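Local coordinates for protein CPn_0803/CP_1068/CPj0803/CpB0832 (Chlamydophila pneumoniae, PDB 3Q9D) that is of unknown function but, as a coiled-coil chlamydial protein, may act at the needle tip of the type III secretion system, at residues A[157-160]-A[161-165]; A[168-171]-A[172-175]; A[178-181]-A[182-186]. One frame throughout, in Å; residues are numbered along the deposited sequence.

Contact 1 of 3, residues A[157-160]-A[161-165]; sequences LARV and DGQEF
Arg159 reaches across the turn of a beta hairpin to Asp161, NH2 lying 2.6 Å from OD2 in a salt bridge that uses the syn lone pair of that oxygen. A second, weak bond runs from Arg159 NE to Asp161 OD1 at 3.3 Å; guanidinium and carboxylate planes stand 51° apart, so the pairing is bidentate but twisted. The bend at chi3 of Arg159 (-47°) turns the guanidinium toward the Asp161 carboxylate. Gln163 runs alongside Arg159 in the same direction, its CD 3.3 Å from NH2. Asp161 OD1 also accepts from Gln163 N at 2.9 Å, an Asx turn that overlaps the end of the type I beta turn Arg159-Gly162, which Gly162 N to Arg159 O closes. Leu157 and Phe165 form an antiparallel hydrogen-bonded pair, with Leu157 CB 4.3 Å from Phe165 CB. On the other face Ala158 CB meets Glu164 CG. Glu164 directs its carboxylate to Tyr68 N and Thr69 OG1 of a third subunit, and Arg159 NH1 bonds Leu166 O of a second. The hairpin joins strands 150-159 and 164-170; Ala158 continues the sheet to strand 137-147, and Val160 and Asp161 rest on helix 107-133.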
ATOM      1  N   LEU A 157      -5.672  12.727   5.885  1.00 15.65           N
ATOM      2  CA  LEU A 157      -4.322  13.251   6.047  0.51 17.10           C
ATOM      3  C   LEU A 157      -3.545  13.179   4.736  1.00 20.31           C
ATOM      4  O   LEU A 157      -3.572  12.059   4.228  1.00 23.51           O
ATOM      5  CB  LEU A 157      -3.578  12.486   7.142  0.51 20.76           C
ATOM      6  CG  LEU A 157      -4.050  12.727   8.578  0.51 25.37           C
ATOM      7  CD1 LEU A 157      -3.629  14.109   9.057  0.51 26.05           C
ATOM      8  CD2 LEU A 157      -5.557  12.554   8.684  0.51 17.55           C
ATOM      9  N   ALA A 158      -3.063  14.248   4.100  1.00 16.17           N
ATOM     10  CA  ALA A 158      -2.331  14.119   2.840  1.00 14.61           C
ATOM     11  C   ALA A 158      -0.947  14.652   3.090  1.00 15.15           C
ATOM     12  O   ALA A 158      -0.794  15.710   3.713  1.00 19.10           O
ATOM     13  CB  ALA A 158      -3.024  14.935   1.713  1.00 14.83           C
ATOM     14  N   ARG A 159       0.059  13.930   2.616  1.00 12.72           N
ATOM     15  CA  ARG A 159       1.437  14.384   2.745  1.00 11.72           C
ATOM     16  C   ARG A 159       1.929  15.107   1.494  1.00 16.73           C
ATOM     17  O   ARG A 159       1.297  15.044   0.439  1.00 13.58           O
ATOM     18  CB  ARG A 159       2.338  13.202   3.040  1.00 15.84           C
ATOM     19  CG  ARG A 159       1.896  12.410   4.265  1.00 19.09           C
ATOM     20  CD  ARG A 159       2.930  11.397   4.707  1.00 15.34           C
ATOM     21  NE  ARG A 159       3.460  10.605   3.589  1.00 16.05           N
ATOM     22  CZ  ARG A 159       4.112   9.454   3.745  1.00 20.61           C
ATOM     23  NH1 ARG A 159       4.315   8.968   4.964  1.00 23.53           N
ATOM     24  NH2 ARG A 159       4.581   8.794   2.691  1.00 20.27           N
ATOM     25  N   VAL A 160       3.056  15.795   1.623  1.00 14.47           N
ATOM     26  CA  VAL A 160       3.702  16.450   0.484  1.00 18.84           C
ATOM     27  C   VAL A 160       3.910  15.465  -0.686  1.00 22.71           C
ATOM     28  O   VAL A 160       3.824  15.848  -1.848  1.00 15.54           O
ATOM     29  CB  VAL A 160       5.081  17.067   0.896  1.00 13.80           C
ATOM     30  CG1 VAL A 160       5.896  17.464  -0.336  1.00 17.88           C
ATOM     31  CG2 VAL A 160       4.883  18.273   1.825  1.00 14.93           C
ATOM     32  N   ASP A 161       4.193  14.202  -0.385  1.00 17.94           N
ATOM     33  CA  ASP A 161       4.384  13.219  -1.460  1.00 18.97           C
ATOM     34  C   ASP A 161       3.085  12.689  -2.081  1.00 23.40           C
ATOM     35  O   ASP A 161       3.126  11.847  -2.972  1.00 18.30           O
ATOM     36  CB  ASP A 161       5.255  12.046  -0.995  1.00 18.95           C
ATOM     37  CG  ASP A 161       4.562  11.183   0.065  1.00 21.01           C
ATOM     38  OD1 ASP A 161       3.374  11.418   0.365  1.00 16.96           O
ATOM     39  OD2 ASP A 161       5.207  10.268   0.593  1.00 25.93           O
ATOM     40  N   GLY A 162       1.938  13.203  -1.646  1.00 21.11           N
ATOM     41  CA  GLY A 162       0.676  12.803  -2.235  1.00 22.24           C
ATOM     42  C   GLY A 162      -0.015  11.618  -1.577  1.00 18.21           C
ATOM     43  O   GLY A 162      -1.183  11.352  -1.840  1.00 23.62           O
ATOM     44  N   GLN A 163       0.674  10.914  -0.697  1.00 16.11           N
ATOM     45  CA  GLN A 163       0.039   9.775  -0.018  1.00 15.70           C
ATOM     46  C   GLN A 163      -0.953  10.307   0.988  1.00 12.44           C
ATOM     47  O   GLN A 163      -0.743  11.372   1.566  1.00 15.99           O
ATOM     48  CB  GLN A 163       1.098   8.932   0.699  1.00 15.21           C
ATOM     49  CG  GLN A 163       2.144   8.384  -0.279  1.00 26.54           C
ATOM     50  CD  GLN A 163       2.924   7.217   0.278  1.00 40.16           C
ATOM     51  OE1 GLN A 163       2.419   6.461   1.117  1.00 34.63           O
ATOM     52  NE2 GLN A 163       4.168   7.059  -0.183  1.00 41.53           N
ATOM     53  N   GLU A 164      -2.052   9.594   1.164  1.00 11.93           N
ATOM     54  CA  GLU A 164      -3.117  10.038   2.068  1.00 15.03           C
ATOM     55  C   GLU A 164      -3.463   8.918   3.038  1.00 18.22           C
ATOM     56  O   GLU A 164      -3.216   7.741   2.758  1.00 17.51           O
ATOM     57  CB  GLU A 164      -4.371  10.380   1.264  1.00 18.91           C
ATOM     58  CG  GLU A 164      -4.199  11.571   0.281  1.00 21.77           C
ATOM     59  CD  GLU A 164      -5.463  11.824  -0.557  1.00 26.72           C
ATOM     60  OE1 GLU A 164      -6.249  10.864  -0.763  1.00 21.87           O
ATOM     61  OE2 GLU A 164      -5.662  12.974  -1.022  1.00 22.70           O
ATOM     62  N   PHE A 165      -4.079   9.272   4.153  1.00 11.92           N
ATOM     63  CA  PHE A 165      -4.468   8.261   5.126  1.00 17.10           C
ATOM     64  C   PHE A 165      -5.825   8.669   5.656  1.00 21.66           C
ATOM     65  O   PHE A 165      -6.015   9.825   6.019  1.00 20.69           O
ATOM     66  CB  PHE A 165      -3.451   8.238   6.266  1.00 15.81           C
ATOM     67  CG  PHE A 165      -3.537   7.023   7.165  1.00 21.34           C
ATOM     68  CD1 PHE A 165      -3.348   5.743   6.654  1.00 21.94           C
ATOM     69  CD2 PHE A 165      -3.732   7.178   8.533  1.00 19.22           C
ATOM     70  CE1 PHE A 165      -3.369   4.639   7.485  1.00 25.16           C
ATOM     71  CE2 PHE A 165      -3.742   6.063   9.388  1.00 18.10           C
ATOM     72  CZ  PHE A 165      -3.563   4.803   8.858  1.00 15.84           C
TER

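Contact 2 of 3, residues A[168-171]-A[172-175]; sequences MTDV and QNTC
Gln172, in the first turn of helix 171-190, meets Asp170 through water as well as by direct packing. Its CB lies 3.8 Å from Asp170 OD1, while its extended side chain carries OE1 to a water that donates to both Gln172 OE1 and Asp170 OD2. That carboxylate oxygen also forms a salt bridge with Arg150 of strand 150-159, so the acid is held from the sheet as well as from the helix.

Asn173 makes the reciprocal pair. Its backbone N donates to Asp170 OD1 at 2.8 Å, nearly straight at 172°, and its OD1 accepts from Asp170 N at 2.9 Å. The carboxylate and amide planes are only 20° apart although the two side chains cross at about a right angle. The two reciprocal bonds hold Asp170 OD1 and Asn173 OD1, both acceptors, 2.9 Å apart, and each is engaged by the other residue's backbone N-H. With chi1 of 61°, Asp170 CG sits between its own backbone N and carbonyl carbon, which turns OD1 back over the start of the helix. A further water donates to Asn173 OD1 and, weakly, to Asp170 OD2.

Thr174 doubles the grip on Asp170 O: its OG1 lies 2.9 Å from that oxygen and its N 3.0 Å. The hydroxyl approaches from above the carbonyl plane, and Thr169 OG1 adds a weak bond to it while being tied to Asn155 on strand 150-159.

Cys175 N then donates to Val171 O, the regular i to i+4 helical bond. Together, Asp170 as N-cap and Asn173 as its partner three residues on meet the definition of a capping box, here where strand 164-170 gives way to helix 171-190.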
ATOM      1  N   MET A 168     -10.663   7.865  11.282  1.00 17.44           N
ATOM      2  CA  MET A 168     -11.922   8.256  11.953  1.00 16.93           C
ATOM      3  C   MET A 168     -11.610   8.680  13.386  1.00 17.18           C
ATOM      4  O   MET A 168     -10.736   8.093  14.039  1.00 19.88           O
ATOM      5  CB  MET A 168     -12.966   7.102  11.981  1.00 13.13           C
ATOM      6  CG  MET A 168     -13.224   6.417  10.636  1.00 24.15           C
ATOM      7  SD  MET A 168     -13.999   7.492   9.417  1.00 33.20           S
ATOM      8  CE  MET A 168     -15.532   7.911  10.249  1.00 37.07           C
ATOM      9  N   THR A 169     -12.327   9.690  13.884  1.00 18.69           N
ATOM     10  CA  THR A 169     -12.176  10.138  15.270  1.00 18.19           C
ATOM     11  C   THR A 169     -13.546  10.491  15.813  1.00 20.84           C
ATOM     12  O   THR A 169     -14.368  11.057  15.095  1.00 25.57           O
ATOM     13  CB  THR A 169     -11.281  11.409  15.381  1.00 23.85           C
ATOM     14  OG1 THR A 169     -11.768  12.431  14.487  1.00 22.07           O
ATOM     15  CG2 THR A 169      -9.811  11.104  15.050  1.00 22.30           C
ATOM     16  N   ASP A 170     -13.806  10.176  17.076  1.00 21.82           N
ATOM     17  CA  ASP A 170     -15.006  10.717  17.698  1.00 23.32           C
ATOM     18  C   ASP A 170     -14.565  11.957  18.470  1.00 27.32           C
ATOM     19  O   ASP A 170     -13.411  12.348  18.385  1.00 19.91           O
ATOM     20  CB  ASP A 170     -15.724   9.686  18.587  1.00 23.99           C
ATOM     21  CG  ASP A 170     -14.864   9.195  19.735  1.00 34.75           C
ATOM     22  OD1 ASP A 170     -13.812   9.818  20.008  1.00 31.93           O
ATOM     23  OD2 ASP A 170     -15.254   8.200  20.388  1.00 39.89           O
ATOM     24  N   VAL A 171     -15.462  12.570  19.233  1.00 21.33           N
ATOM     25  CA  VAL A 171     -15.128  13.834  19.865  1.00 24.75           C
ATOM     26  C   VAL A 171     -14.046  13.671  20.944  1.00 28.50           C
ATOM     27  O   VAL A 171     -13.163  14.521  21.104  1.00 23.75           O
ATOM     28  CB  VAL A 171     -16.398  14.502  20.442  1.00 28.94           C
ATOM     29  CG1 VAL A 171     -16.050  15.422  21.563  1.00 34.56           C
ATOM     30  CG2 VAL A 171     -17.137  15.244  19.352  1.00 25.58           C
ATOM     31  N   GLN A 172     -14.114  12.579  21.691  1.00 20.27           N
ATOM     32  CA  GLN A 172     -13.079  12.319  22.667  1.00 25.00           C
ATOM     33  C   GLN A 172     -11.704  12.060  22.023  1.00 26.48           C
ATOM     34  O   GLN A 172     -10.699  12.586  22.505  1.00 20.56           O
ATOM     35  CB  GLN A 172     -13.445  11.131  23.541  1.00 27.94           C
ATOM     36  CG  GLN A 172     -12.429  10.915  24.644  1.00 37.81           C
ATOM     37  CD  GLN A 172     -12.804   9.770  25.543  1.00 57.42           C
ATOM     38  OE1 GLN A 172     -13.306   8.738  25.082  1.00 61.09           O
ATOM     39  NE2 GLN A 172     -12.578   9.943  26.842  1.00 66.13           N
ATOM     40  N   ASN A 173     -11.655  11.241  20.968  1.00 25.11           N
ATOM     41  CA  ASN A 173     -10.393  11.017  20.228  1.00 19.72           C
ATOM     42  C   ASN A 173      -9.807  12.355  19.787  1.00 22.32           C
ATOM     43  O   ASN A 173      -8.592  12.566  19.810  1.00 23.44           O
ATOM     44  CB  ASN A 173     -10.606  10.230  18.925  1.00 22.24           C
ATOM     45  CG  ASN A 173     -11.145   8.838  19.135  1.00 23.68           C
ATOM     46  OD1 ASN A 173     -11.960   8.356  18.336  1.00 24.15           O
ATOM     47  ND2 ASN A 173     -10.681   8.169  20.185  1.00 24.71           N
ATOM     48  N   THR A 174     -10.678  13.242  19.311  1.00 21.72           N
ATOM     49  CA  THR A 174     -10.228  14.513  18.783  1.00 19.10           C
ATOM     50  C   THR A 174      -9.547  15.325  19.883  1.00 25.12           C
ATOM     51  O   THR A 174      -8.486  15.915  19.672  1.00 25.51           O
ATOM     52  CB  THR A 174     -11.399  15.319  18.161  1.00 24.74           C
ATOM     53  OG1 THR A 174     -12.040  14.534  17.149  1.00 23.81           O
ATOM     54  CG2 THR A 174     -10.885  16.621  17.544  1.00 25.96           C
ATOM     55  N   CYS A 175     -10.171  15.351  21.056  1.00 29.36           N
ATOM     56  CA  CYS A 175      -9.618  16.022  22.222  0.55 28.17           C
ATOM     57  C   CYS A 175      -8.270  15.414  22.640  1.00 28.40           C
ATOM     58  O   CYS A 175      -7.326  16.124  22.966  1.00 27.83           O
ATOM     59  CB  CYS A 175     -10.617  15.935  23.377  0.55 30.17           C
ATOM     60  SG  CYS A 175     -10.065  16.683  24.906  0.55 58.90           S
TER
HETATM   61  O   HOH W   1     -13.622   6.321  19.322  1.00 40.82           O
HETATM   62  O   HOH W   2     -13.544   7.552  22.621  1.00 50.72           O

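Contact 3 of 3, residues A[178-181]-A[182-186]; sequences IRHL and LARLL
His180 presents one face of its imidazole to Arg184, whose NH1 sits 3.4 Å above the ring plane, displaced toward the rim. The two residues are four apart, one turn along helix 171-190, in a coiled-coil protein. Ring and guanidinium are not stacked flat: their planes are 60° apart and the side chains cross at a slant, so a single nitrogen of the arginine, rather than its whole plane, covers the ring.

Two bends in Arg184, at chi2 (-72°) and chi3 (78°), fold the chain back toward the preceding turn and account for this approach. The histidine contributes by extending CG anti to its backbone N. Its NE2 is hydrogen-bonded to Ser142 OG of the second subunit, which anchors the far end of the ring across the subunit boundary while Arg184 NH1 sits over one face. Arg184 NH2 in turn has a long, weak ion pair with Glu187.

On another side of the helix the contact is apolar. Ile178 and Leu182 run side by side in the same direction, with Ile178 CG2 4.1 Å from Leu182 CD1. They pack on Leu208 and Phe212 of the second subunit respectively, and Leu181 packs on Leu177 of that subunit.

The backbone beneath is regular. Four successive i to i+4 bonds span the two segments, the shortest from Ala183 N to Arg179 O at 2.8 Å and the last from Leu185 N to Leu181 O at 3.1 Å. Ala183 CB fits close to the preceding turn, 3.3 Å from Arg179 O. The folded arginine also presses its aliphatic part on the helix, with Arg184 CG 3.0 Å from His180 O.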
ATOM      1  N   ILE A 178      -5.612  16.531  20.201  1.00 26.31           N
ATOM      2  CA  ILE A 178      -5.232  17.914  20.476  1.00 27.97           C
ATOM      3  C   ILE A 178      -4.269  17.988  21.681  1.00 28.14           C
ATOM      4  O   ILE A 178      -3.258  18.681  21.638  1.00 29.77           O
ATOM      5  CB  ILE A 178      -6.477  18.813  20.729  1.00 30.28           C
ATOM      6  CG1 ILE A 178      -7.321  18.935  19.450  1.00 31.95           C
ATOM      7  CG2 ILE A 178      -6.045  20.203  21.213  1.00 29.01           C
ATOM      8  CD1 ILE A 178      -8.695  19.582  19.656  1.00 31.69           C
ATOM      9  N   ARG A 179      -4.575  17.248  22.732  1.00 28.70           N
ATOM     10  CA  ARG A 179      -3.778  17.305  23.965  1.00 31.36           C
ATOM     11  C   ARG A 179      -2.365  16.774  23.703  1.00 29.84           C
ATOM     12  O   ARG A 179      -1.361  17.368  24.131  1.00 30.13           O
ATOM     13  CB  ARG A 179      -4.465  16.484  25.049  1.00 36.52           C
ATOM     14  CG  ARG A 179      -3.835  16.593  26.431  1.00 47.26           C
ATOM     15  CD  ARG A 179      -4.373  15.494  27.327  1.00 54.71           C
ATOM     16  NE  ARG A 179      -4.304  14.206  26.642  1.00 64.48           N
ATOM     17  CZ  ARG A 179      -5.117  13.182  26.884  1.00 73.61           C
ATOM     18  NH1 ARG A 179      -6.073  13.292  27.803  1.00 74.23           N
ATOM     19  NH2 ARG A 179      -4.977  12.046  26.204  1.00 72.45           N
ATOM     20  N   HIS A 180      -2.300  15.660  22.979  1.00 26.28           N
ATOM     21  CA  HIS A 180      -1.038  15.074  22.555  1.00 26.83           C
ATOM     22  C   HIS A 180      -0.194  16.070  21.749  1.00 28.54           C
ATOM     23  O   HIS A 180       0.992  16.253  22.033  1.00 25.88           O
ATOM     24  CB  HIS A 180      -1.295  13.813  21.734  1.00 27.95           C
ATOM     25  CG  HIS A 180      -0.058  13.218  21.139  1.00 31.70           C
ATOM     26  ND1 HIS A 180       0.684  12.246  21.781  1.00 33.98           N
ATOM     27  CD2 HIS A 180       0.558  13.442  19.954  1.00 24.58           C
ATOM     28  CE1 HIS A 180       1.710  11.905  21.013  1.00 31.80           C
ATOM     29  NE2 HIS A 180       1.652  12.616  19.904  1.00 27.43           N
ATOM     30  N   LEU A 181      -0.798  16.713  20.751  1.00 23.98           N
ATOM     31  CA  LEU A 181      -0.075  17.700  19.945  1.00 27.87           C
ATOM     32  C   LEU A 181       0.350  18.940  20.736  1.00 31.02           C
ATOM     33  O   LEU A 181       1.452  19.468  20.522  1.00 27.70           O
ATOM     34  CB  LEU A 181      -0.874  18.097  18.700  1.00 21.35           C
ATOM     35  CG  LEU A 181      -1.151  16.935  17.745  1.00 30.02           C
ATOM     36  CD1 LEU A 181      -2.194  17.384  16.727  1.00 30.53           C
ATOM     37  CD2 LEU A 181       0.138  16.429  17.058  1.00 26.46           C
ATOM     38  N   LEU A 182      -0.500  19.403  21.654  1.00 25.23           N
ATOM     39  CA  LEU A 182      -0.100  20.504  22.543  1.00 23.45           C
ATOM     40  C   LEU A 182       1.053  20.087  23.457  1.00 25.24           C
ATOM     41  O   LEU A 182       1.994  20.850  23.667  1.00 30.10           O
ATOM     42  CB  LEU A 182      -1.271  20.960  23.412  1.00 27.61           C
ATOM     43  CG  LEU A 182      -2.328  21.835  22.740  1.00 36.26           C
ATOM     44  CD1 LEU A 182      -3.467  22.116  23.720  1.00 31.87           C
ATOM     45  CD2 LEU A 182      -1.706  23.137  22.264  1.00 35.22           C
ATOM     46  N   ALA A 183       0.960  18.886  24.025  1.00 24.88           N
ATOM     47  CA  ALA A 183       2.037  18.367  24.860  1.00 26.79           C
ATOM     48  C   ALA A 183       3.359  18.423  24.087  1.00 30.05           C
ATOM     49  O   ALA A 183       4.403  18.760  24.644  1.00 26.45           O
ATOM     50  CB  ALA A 183       1.730  16.929  25.335  1.00 29.62           C
ATOM     51  N   ARG A 184       3.306  18.118  22.796  1.00 30.45           N
ATOM     52  CA  ARG A 184       4.507  18.125  21.959  1.00 31.17           C
ATOM     53  C   ARG A 184       5.050  19.527  21.729  1.00 34.40           C
ATOM     54  O   ARG A 184       6.267  19.718  21.712  1.00 31.40           O
ATOM     55  CB  ARG A 184       4.248  17.435  20.619  1.00 38.37           C
ATOM     56  CG  ARG A 184       3.729  16.003  20.748  1.00 45.36           C
ATOM     57  CD  ARG A 184       4.786  15.018  21.218  1.00 35.83           C
ATOM     58  NE  ARG A 184       5.059  15.056  22.654  1.00 35.22           N
ATOM     59  CZ  ARG A 184       4.197  14.702  23.610  1.00 46.24           C
ATOM     60  NH1 ARG A 184       2.967  14.288  23.303  1.00 45.66           N
ATOM     61  NH2 ARG A 184       4.563  14.768  24.890  1.00 47.63           N
ATOM     62  N   LEU A 185       4.167  20.511  21.551  1.00 22.41           N
ATOM     63  CA  LEU A 185       4.644  21.883  21.417  1.00 28.13           C
ATOM     64  C   LEU A 185       5.254  22.359  22.728  1.00 27.17           C
ATOM     65  O   LEU A 185       6.203  23.137  22.734  1.00 25.36           O
ATOM     66  CB  LEU A 185       3.527  22.834  21.016  1.00 27.52           C
ATOM     67  CG  LEU A 185       2.950  22.679  19.606  1.00 27.64           C
ATOM     68  CD1 LEU A 185       1.952  23.760  19.413  1.00 21.25           C
ATOM     69  CD2 LEU A 185       4.053  22.761  18.551  1.00 26.32           C
ATOM     70  N   LEU A 186       4.688  21.915  23.840  1.00 24.94           N
ATOM     71  CA  LEU A 186       5.223  22.300  25.141  1.00 30.69           C
ATOM     72  C   LEU A 186       6.632  21.730  25.327  1.00 28.96           C
ATOM     73  O   LEU A 186       7.499  22.366  25.925  1.00 28.62           O
ATOM     74  CB  LEU A 186       4.294  21.850  26.260  1.00 32.29           C
ATOM     75  CG  LEU A 186       3.051  22.720  26.475  1.00 29.07           C
ATOM     76  CD1 LEU A 186       2.077  22.027  27.427  1.00 33.97           C
ATOM     77  CD2 LEU A 186       3.449  24.081  27.025  1.00 32.58           C
TER

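Overall arrangement
From the N-terminal side, contact 1 comes first and closes the tight turn between strands 150-159 and 164-170. Strand 164-170 then leads to contact 2, where the sheet hands over to helix 171-190; the centres of these two contacts are 21 Å apart. Contact 3 lies farther along that same helix, its centre 15 Å from that of contact 2 and 22 Å from that of contact 1. The three follow in series, none enclosing or crossing another: contact 2 caps the helix, and contact 3 spans successive turns within it. Contacts 1 and 3 do not touch, their nearest atoms being about 8 Å apart. All three touch the second subunit, and contact 1 a third as well.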